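Local structure of iron-sulfur cluster assembly protein CyaY (Psychromonas ingrahamii, 4HS5) at residues Ser90-Ile93 / Phe94-Ser97. The protein probably takes part in iron-sulfur cluster assembly, perhaps as a regulator of cluster biogenesis, and probably binds iron, as a member of the frataxin family. Numbering follows the deposited sequence.
Sequences SAAI and FKQS
Successive i to i+4 backbone bonds join Ser90, Ala91 and Ala92 to Phe94, Lys95 and Gln96 over the last turns of helix 85-97, the second helix of the alpha-beta frataxin fold, in which two helices pack on an antiparallel sheet. Phe94 N donates to Ser90 O at 3.0 Å, Lys95 N to Ala91 O at 2.7 Å and Gln96 N to Ala92 O at 2.9 Å. At Ser97 the pattern weakens: its N reaches Ile93 O at 3.1 Å with an N-H...O angle of only 124°. The hydroxyl of Ser97 also points at this carbonyl, but the modelled 2.3 Å between Ser97 OG and Ile93 O is implausibly short and leaves that bond doubtful.

Van der Waals contacts follow the backbone. The chain of Lys95 turns about its CG-CD and CD-CE bonds (chi3 56°) and folds back along the helix over Ala92, bringing CE to 3.6 Å from Ala92 CA and NZ to 3.8 Å from Ala92 CB. This is contact with carbon, not a polar bond. Phe94 behaves differently: CG stands anti to the backbone N (chi1 -175°), and the ring leads outward on an exposed face while CB rests against Ser90 O.

Toward the sheet, Ala92 and Ile93 are buried against Leu47 of strand 46-52, and Ile93 also meets Phe41 and Phe103. Ser90 OG bonds to Val101 O, tying the C-terminal segment to the helix, and Leu86 O, one turn back, is a second carbonyl sharing the same hydroxyl. On the next turn, Gln96 CB lies 3.4 Å from Ala92 O.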
ATOM      1  N   SER A  90      -3.174   6.886   1.764  1.00  7.74           N
ATOM      2  CA  SER A  90      -3.742   8.149   1.285  1.00  8.36           C
ATOM      3  C   SER A  90      -3.018   9.349   1.879  1.00  7.00           C
ATOM      4  O   SER A  90      -2.721  10.309   1.166  1.00 10.52           O
ATOM      5  CB  SER A  90      -5.216   8.250   1.665  1.00  8.17           C
ATOM      6  OG  SER A  90      -5.982   7.290   0.971  1.00 11.45           O
ATOM      7  N   ALA A  91      -2.742   9.293   3.178  1.00  8.02           N
ATOM      8  CA  ALA A  91      -2.073  10.403   3.866  1.00  9.91           C
ATOM      9  C   ALA A  91      -0.665  10.563   3.316  1.00 18.16           C
ATOM     10  O   ALA A  91      -0.209  11.684   3.090  1.00 16.22           O
ATOM     11  CB  ALA A  91      -2.048  10.171   5.360  1.00 11.34           C
ATOM     12  N   ALA A  92       0.020   9.445   3.085  1.00 11.22           N
ATOM     13  CA  ALA A  92       1.380   9.504   2.550  1.00 13.75           C
ATOM     14  C   ALA A  92       1.425  10.093   1.147  1.00 17.22           C
ATOM     15  O   ALA A  92       2.288  10.918   0.843  1.00 19.03           O
ATOM     16  CB  ALA A  92       2.030   8.124   2.572  1.00 14.91           C
ATOM     17  N   ILE A  93       0.503   9.665   0.288  1.00 12.11           N
ATOM     18  CA  ILE A  93       0.408  10.188  -1.066  1.00 10.06           C
ATOM     19  C   ILE A  93       0.179  11.702  -1.008  1.00 15.72           C
ATOM     20  O   ILE A  93       0.776  12.462  -1.774  1.00 18.15           O
ATOM     21  CB  ILE A  93      -0.711   9.482  -1.876  1.00 12.83           C
ATOM     22  CG1 ILE A  93      -0.330   8.020  -2.163  1.00 10.75           C
ATOM     23  CG2 ILE A  93      -1.009  10.227  -3.176  1.00 14.86           C
ATOM     24  CD1 ILE A  93      -1.358   7.248  -2.981  1.00 11.94           C
ATOM     25  N   PHE A  94      -0.656  12.147  -0.073  1.00 13.43           N
ATOM     26  CA  PHE A  94      -0.900  13.578   0.056  1.00 20.91           C
ATOM     27  C   PHE A  94       0.301  14.302   0.661  1.00 15.97           C
ATOM     28  O   PHE A  94       0.631  15.420   0.260  1.00 22.31           O
ATOM     29  CB  PHE A  94      -2.150  13.868   0.892  1.00 15.64           C
ATOM     30  CG  PHE A  94      -2.490  15.328   0.948  1.00 13.93           C
ATOM     31  CD1 PHE A  94      -3.123  15.935  -0.120  1.00 13.64           C
ATOM     32  CD2 PHE A  94      -2.139  16.094   2.047  1.00 16.53           C
ATOM     33  CE1 PHE A  94      -3.427  17.295  -0.091  1.00 17.46           C
ATOM     34  CE2 PHE A  94      -2.426  17.452   2.085  1.00 25.67           C
ATOM     35  CZ  PHE A  94      -3.071  18.052   1.013  1.00 19.35           C
ATOM     36  N   LYS A  95       0.936  13.682   1.648  1.00 16.24           N
ATOM     37  CA  LYS A  95       2.018  14.320   2.390  1.00 19.37           C
ATOM     38  C   LYS A  95       3.296  14.420   1.566  1.00 18.70           C
ATOM     39  O   LYS A  95       4.093  15.338   1.770  1.00 26.80           O
ATOM     40  CB  LYS A  95       2.241  13.592   3.719  1.00 22.91           C
ATOM     41  CG  LYS A  95       3.647  13.594   4.285  1.00 32.71           C
ATOM     42  CD  LYS A  95       3.708  12.630   5.477  1.00 32.97           C
ATOM     43  CE  LYS A  95       3.251  11.217   5.085  1.00 37.54           C
ATOM     44  NZ  LYS A  95       4.376  10.317   4.680  1.00 30.33           N
ATOM     45  N   GLN A  96       3.475  13.513   0.608  1.00 23.78           N
ATOM     46  CA  GLN A  96       4.648  13.545  -0.267  1.00 23.74           C
ATOM     47  C   GLN A  96       4.413  14.311  -1.555  1.00 22.80           C
ATOM     48  O   GLN A  96       5.368  14.788  -2.174  1.00 24.54           O
ATOM     49  CB  GLN A  96       5.085  12.131  -0.648  1.00 24.77           C
ATOM     50  CG  GLN A  96       5.716  11.363   0.477  1.00 24.16           C
ATOM     51  CD  GLN A  96       6.386  10.092   0.005  1.00 21.27           C
ATOM     52  OE1 GLN A  96       6.603   9.884  -1.196  1.00 25.52           O
ATOM     53  NE2 GLN A  96       6.735   9.236   0.956  1.00 16.70           N
ATOM     54  N   SER A  97       3.154  14.422  -1.966  1.00 17.73           N
ATOM     55  CA  SER A  97       2.851  14.888  -3.316  1.00 19.94           C
ATOM     56  C   SER A  97       1.605  15.778  -3.456  1.00 23.48           C
ATOM     57  O   SER A  97       1.313  16.280  -4.543  1.00 23.64           O
ATOM     58  CB  SER A  97       2.715  13.685  -4.232  1.00 26.26           C
ATOM     59  OG  SER A  97       1.533  12.970  -3.911  1.00 27.94           O
TER